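Local coordinates for ultraspiracle (Drosophila melanogaster, PDB 1HG4), which probably acts as a ligand-regulated nuclear receptor transcription factor, its ligand-binding domain captured here with a phospholipid in the pocket and held in an inactive conformation, at residues A[155-158]-A[159-163]; A[212-215]-A[216-220]. All coordinates share one frame; numbering follows the deposited sequence.

Interaction 1: A[155-158]-A[159-163]; sequences AIFD and RILSE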
loop_
_atom_site.group_PDB
_atom_site.type_symbol
_atom_site.label_atom_id
_atom_site.label_comp_id
_atom_site.label_asym_id
_atom_site.label_seq_id
_atom_site.Cartn_x
_atom_site.Cartn_y
_atom_site.Cartn_z
ATOM N N ALA A 155 -17.446 7.711 -35.357
ATOM C CA ALA A 155 -16.702 8.604 -34.463
ATOM C C ALA A 155 -15.804 7.786 -33.533
ATOM O O ALA A 155 -14.645 8.135 -33.303
ATOM C CB ALA A 155 -17.668 9.460 -33.640
ATOM N N ILE A 156 -16.347 6.691 -33.008
ATOM C CA ILE A 156 -15.589 5.829 -32.122
ATOM C C ILE A 156 -14.617 4.988 -32.946
ATOM O O ILE A 156 -13.605 4.516 -32.434
ATOM C CB ILE A 156 -16.526 4.922 -31.295
ATOM C CG1 ILE A 156 -15.939 4.740 -29.900
ATOM C CG2 ILE A 156 -16.705 3.568 -31.967
ATOM C CD1 ILE A 156 -16.974 4.378 -28.876
ATOM N N PHE A 157 -14.937 4.811 -34.223
ATOM C CA PHE A 157 -14.095 4.064 -35.160
ATOM C C PHE A 157 -12.857 4.931 -35.392
ATOM O O PHE A 157 -11.717 4.459 -35.340
ATOM C CB PHE A 157 -14.858 3.873 -36.487
ATOM C CG PHE A 157 -14.091 3.133 -37.566
ATOM C CD1 PHE A 157 -13.158 3.803 -38.368
ATOM C CD2 PHE A 157 -14.371 1.797 -37.844
ATOM C CE1 PHE A 157 -12.521 3.149 -39.437
ATOM C CE2 PHE A 157 -13.744 1.132 -38.910
ATOM C CZ PHE A 157 -12.818 1.809 -39.712
ATOM N N ASP A 158 -13.093 6.215 -35.629
ATOM C CA ASP A 158 -11.999 7.137 -35.887
ATOM C C ASP A 158 -11.060 7.397 -34.720
ATOM O O ASP A 158 -9.849 7.307 -34.884
ATOM C CB ASP A 158 -12.524 8.479 -36.410
ATOM C CG ASP A 158 -12.928 8.414 -37.857
ATOM O OD1 ASP A 158 -12.183 7.796 -38.656
ATOM O OD2 ASP A 158 -13.980 8.987 -38.203
ATOM N N ARG A 159 -11.591 7.713 -33.546
ATOM C CA ARG A 159 -10.680 7.987 -32.450
ATOM C C ARG A 159 -9.895 6.769 -31.993
ATOM O O ARG A 159 -8.814 6.905 -31.449
ATOM C CB ARG A 159 -11.385 8.704 -31.285
ATOM C CG ARG A 159 -12.794 8.305 -30.966
ATOM C CD ARG A 159 -13.425 9.373 -30.045
ATOM N NE ARG A 159 -12.494 9.847 -29.015
ATOM C CZ ARG A 159 -12.700 9.757 -27.701
ATOM N NH1 ARG A 159 -13.816 9.211 -27.224
ATOM N NH2 ARG A 159 -11.779 10.202 -26.852
ATOM N N ILE A 160 -10.410 5.575 -32.247
ATOM C CA ILE A 160 -9.661 4.383 -31.875
ATOM C C ILE A 160 -8.403 4.331 -32.723
ATOM O O ILE A 160 -7.332 4.010 -32.229
ATOM C CB ILE A 160 -10.447 3.077 -32.129
ATOM C CG1 ILE A 160 -11.460 2.846 -31.007
ATOM C CG2 ILE A 160 -9.488 1.908 -32.210
ATOM C CD1 ILE A 160 -12.220 1.548 -31.123
ATOM N N LEU A 161 -8.534 4.655 -34.003
ATOM C CA LEU A 161 -7.392 4.596 -34.906
ATOM C C LEU A 161 -6.482 5.808 -34.837
ATOM O O LEU A 161 -5.274 5.680 -35.004
ATOM C CB LEU A 161 -7.871 4.383 -36.346
ATOM C CG LEU A 161 -8.611 3.063 -36.568
ATOM C CD1 LEU A 161 -9.238 3.024 -37.942
ATOM C CD2 LEU A 161 -7.638 1.921 -36.394
ATOM N N SER A 162 -7.046 6.985 -34.595
ATOM C CA SER A 162 -6.234 8.196 -34.511
ATOM C C SER A 162 -5.559 8.352 -33.149
ATOM O O SER A 162 -4.361 8.631 -33.066
ATOM C CB SER A 162 -7.094 9.419 -34.788
ATOM O OG SER A 162 -7.642 9.348 -36.091
ATOM N N GLU A 163 -6.338 8.160 -32.086
ATOM C CA GLU A 163 -5.847 8.303 -30.724
ATOM C C GLU A 163 -5.048 7.126 -30.153
ATOM O O GLU A 163 -4.278 7.290 -29.212
ATOM C CB GLU A 163 -7.019 8.641 -29.809
ATOM C CG GLU A 163 -7.645 9.981 -30.149
ATOM C CD GLU A 163 -8.835 10.324 -29.271
ATOM O OE1 GLU A 163 -8.707 10.221 -28.030
ATOM O OE2 GLU A 163 -9.895 10.710 -29.823
#

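Interaction 2: A[212-215]-A[216-220]; sequences DEHC and RLEHP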
loop_
_atom_site.group_PDB
_atom_site.type_symbol
_atom_site.label_atom_id
_atom_site.label_comp_id
_atom_site.label_asym_id
_atom_site.label_seq_id
_atom_site.Cartn_x
_atom_site.Cartn_y
_atom_site.Cartn_z
ATOM N N ASP A 212 9.427 0.054 -17.294
ATOM C CA ASP A 212 10.551 0.990 -17.246
ATOM C C ASP A 212 11.856 0.314 -17.646
ATOM O O ASP A 212 12.613 0.857 -18.441
ATOM C CB ASP A 212 10.679 1.597 -15.837
ATOM C CG ASP A 212 11.689 2.731 -15.780
ATOM O OD1 ASP A 212 11.415 3.789 -16.374
ATOM O OD2 ASP A 212 12.760 2.566 -15.159
ATOM N N GLU A 213 12.113 -0.875 -17.106
ATOM C CA GLU A 213 13.325 -1.616 -17.441
ATOM C C GLU A 213 13.396 -1.873 -18.941
ATOM O O GLU A 213 14.441 -1.689 -19.565
ATOM C CB GLU A 213 13.356 -2.941 -16.693
ATOM C CG GLU A 213 14.582 -3.787 -16.986
ATOM C CD GLU A 213 14.577 -5.112 -16.235
ATOM O OE1 GLU A 213 13.573 -5.852 -16.326
ATOM O OE2 GLU A 213 15.579 -5.420 -15.558
ATOM N N HIS A 214 12.279 -2.299 -19.513
ATOM C CA HIS A 214 12.226 -2.556 -20.938
ATOM C C HIS A 214 12.573 -1.255 -21.673
ATOM O O HIS A 214 13.298 -1.262 -22.658
ATOM C CB HIS A 214 10.825 -3.023 -21.337
ATOM C CG HIS A 214 10.700 -3.340 -22.790
ATOM N ND1 HIS A 214 11.212 -4.494 -23.343
ATOM C CD2 HIS A 214 10.175 -2.628 -23.813
ATOM C CE1 HIS A 214 11.009 -4.477 -24.649
ATOM N NE2 HIS A 214 10.383 -3.356 -24.960
ATOM N N CYS A 215 12.039 -0.141 -21.185
ATOM C CA CYS A 215 12.309 1.160 -21.775
ATOM C C CYS A 215 13.792 1.481 -21.677
ATOM O O CYS A 215 14.422 1.886 -22.668
ATOM C CB CYS A 215 11.518 2.243 -21.051
ATOM S SG CYS A 215 9.788 2.337 -21.550
ATOM N N ARG A 216 14.339 1.299 -20.476
ATOM C CA ARG A 216 15.745 1.559 -20.216
ATOM C C ARG A 216 16.629 0.701 -21.105
ATOM O O ARG A 216 17.559 1.188 -21.736
ATOM C CB ARG A 216 16.082 1.255 -18.758
ATOM C CG ARG A 216 15.259 2.017 -17.747
ATOM C CD ARG A 216 15.656 3.465 -17.695
ATOM N NE ARG A 216 16.302 3.799 -16.427
ATOM C CZ ARG A 216 17.467 3.307 -16.021
ATOM N NH1 ARG A 216 18.134 2.443 -16.782
ATOM N NH2 ARG A 216 17.975 3.689 -14.855
ATOM N N LEU A 217 16.332 -0.587 -21.140
ATOM C CA LEU A 217 17.101 -1.539 -21.922
ATOM C C LEU A 217 17.012 -1.366 -23.422
ATOM O O LEU A 217 18.031 -1.371 -24.104
ATOM C CB LEU A 217 16.670 -2.956 -21.561
ATOM C CG LEU A 217 17.490 -3.700 -20.508
ATOM C CD1 LEU A 217 18.148 -2.728 -19.517
ATOM C CD2 LEU A 217 16.572 -4.693 -19.801
ATOM N N GLU A 218 15.798 -1.212 -23.940
ATOM C CA GLU A 218 15.599 -1.087 -25.382
ATOM C C GLU A 218 15.539 0.314 -25.967
ATOM O O GLU A 218 15.755 0.488 -27.162
ATOM C CB GLU A 218 14.337 -1.856 -25.797
ATOM C CG GLU A 218 14.442 -3.344 -25.516
ATOM C CD GLU A 218 15.609 -3.977 -26.256
ATOM O OE1 GLU A 218 15.820 -3.634 -27.446
ATOM O OE2 GLU A 218 16.312 -4.820 -25.649
ATOM N N HIS A 219 15.242 1.309 -25.139
ATOM C CA HIS A 219 15.145 2.680 -25.620
ATOM C C HIS A 219 15.893 3.667 -24.718
ATOM O O HIS A 219 15.358 4.692 -24.301
ATOM C CB HIS A 219 13.671 3.063 -25.735
ATOM C CG HIS A 219 12.905 2.238 -26.721
ATOM N ND1 HIS A 219 12.881 2.524 -28.069
ATOM C CD2 HIS A 219 12.133 1.138 -26.556
ATOM C CE1 HIS A 219 12.124 1.637 -28.691
ATOM N NE2 HIS A 219 11.657 0.784 -27.795
ATOM N N PRO A 220 17.158 3.368 -24.417
ATOM C CA PRO A 220 17.944 4.255 -23.560
ATOM C C PRO A 220 18.086 5.706 -24.034
ATOM O O PRO A 220 18.487 6.564 -23.247
ATOM C CB PRO A 220 19.285 3.525 -23.453
ATOM C CG PRO A 220 19.359 2.738 -24.716
ATOM C CD PRO A 220 17.957 2.212 -24.856
#

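Interaction 1: A[155-158]-A[159-163]
R159 N bonds to A155 O at 3.1 Å and S162 N to D158 O at 2.8 Å, the regular i to i+4 ladder of helix 154-171, whereas the rungs between, I160 N to I156 O and L161 N to F157 O, are stretched and weak. L161 N also leans weakly on D158 O, and S162 OG adds a weak bond of 3.2 Å to the same D158 O. That carbonyl is thus shared by three donors where the helix widens into a pi-type turn at 161-163. On the buried side, F157 and L161 meet one turn apart: with F157 CG trans to the backbone N (chi1 179°), the ring projects outward from the helix, and its CE1 lies 3.6 Å from L161 CD1, a methyl that approaches the ring obliquely. L135 of strand 134-136 packs against both, and against I160. I160 folds CG1 over I156 O, and both isoleucines face helix 225-250. On the other side, the R159 chain passes A155 O with CG, then bends toward E163. NH2 donates to the syn side of E163 OE1 at 3.3 Å, the oxygen lying 24° out of the guanidinium plane; NE also faces this carboxylate, though the exact place of its second oxygen is less sure. D158 instead sends its carboxylate to R145 in a salt bridge. This stretch of the helix is therefore amphipathic, its apolar side set into the domain and its charged side tied by ion pairs, where E163 would probably also temper the closeness of R159 to K242.

Interaction 2: A[212-215]-A[216-220]
D212 and R216 stand one turn apart near the C-terminal end of helix 197-218, in the helical fold of a nuclear receptor ligand-binding domain. R216 CB rests over the D212 and E213 carbonyl oxygens, and CG, set back beside the backbone N (chi1 -57°), comes 3.0 Å from D212 O and 3.6 Å from D212 OD2. CD stays near the same carboxylate oxygen; after bends at chi2 and chi3, NE comes 4.0 Å from D212 OD2, and the tip nitrogens NH1 and NH2 lie farther off. This is a long salt bridge of charge alone: the oxygen lies well out of the guanidinium plane, and the two planes are 72° apart. D212 OD2 is instead hydrogen-bonded to the backbone N of L78 of the second subunit, so the pair sits at the subunit interface. The E213 and L217 side chains lie side by side, with E213 CG 3.6 Å from L217 CD2. In the next i to i+4 pair, E218 CG lies over one face of the H214 imidazole, 4.1 Å from its centroid, in a CH-pi contact, while H214 NE2 is held by D174. H219 leaves helical geometry, yet its N still reaches C215 O at 2.7 Å, with an N-H...O angle of 141°.

Overall arrangement
Interaction 1 (155-163) and interaction 2 (212-220) are successive along the chain, on different helices of one ligand-binding domain, with centres 29 Å apart and nearest atoms about 17 Å apart. Helix 225-250 links them indirectly: its F226, R225 and L229 meet the end of helix 197-218, and I239, K242 and C243, further along, meet helix 154-171. Their surroundings differ. Interaction 1 borders the lipid pocket, the F157 side chain being about 4 Å from the bound phospholipid, and no other subunit touches it. Interaction 2 lies farther from the chain centre, about 24 Å against 16 Å, and touches the second subunit.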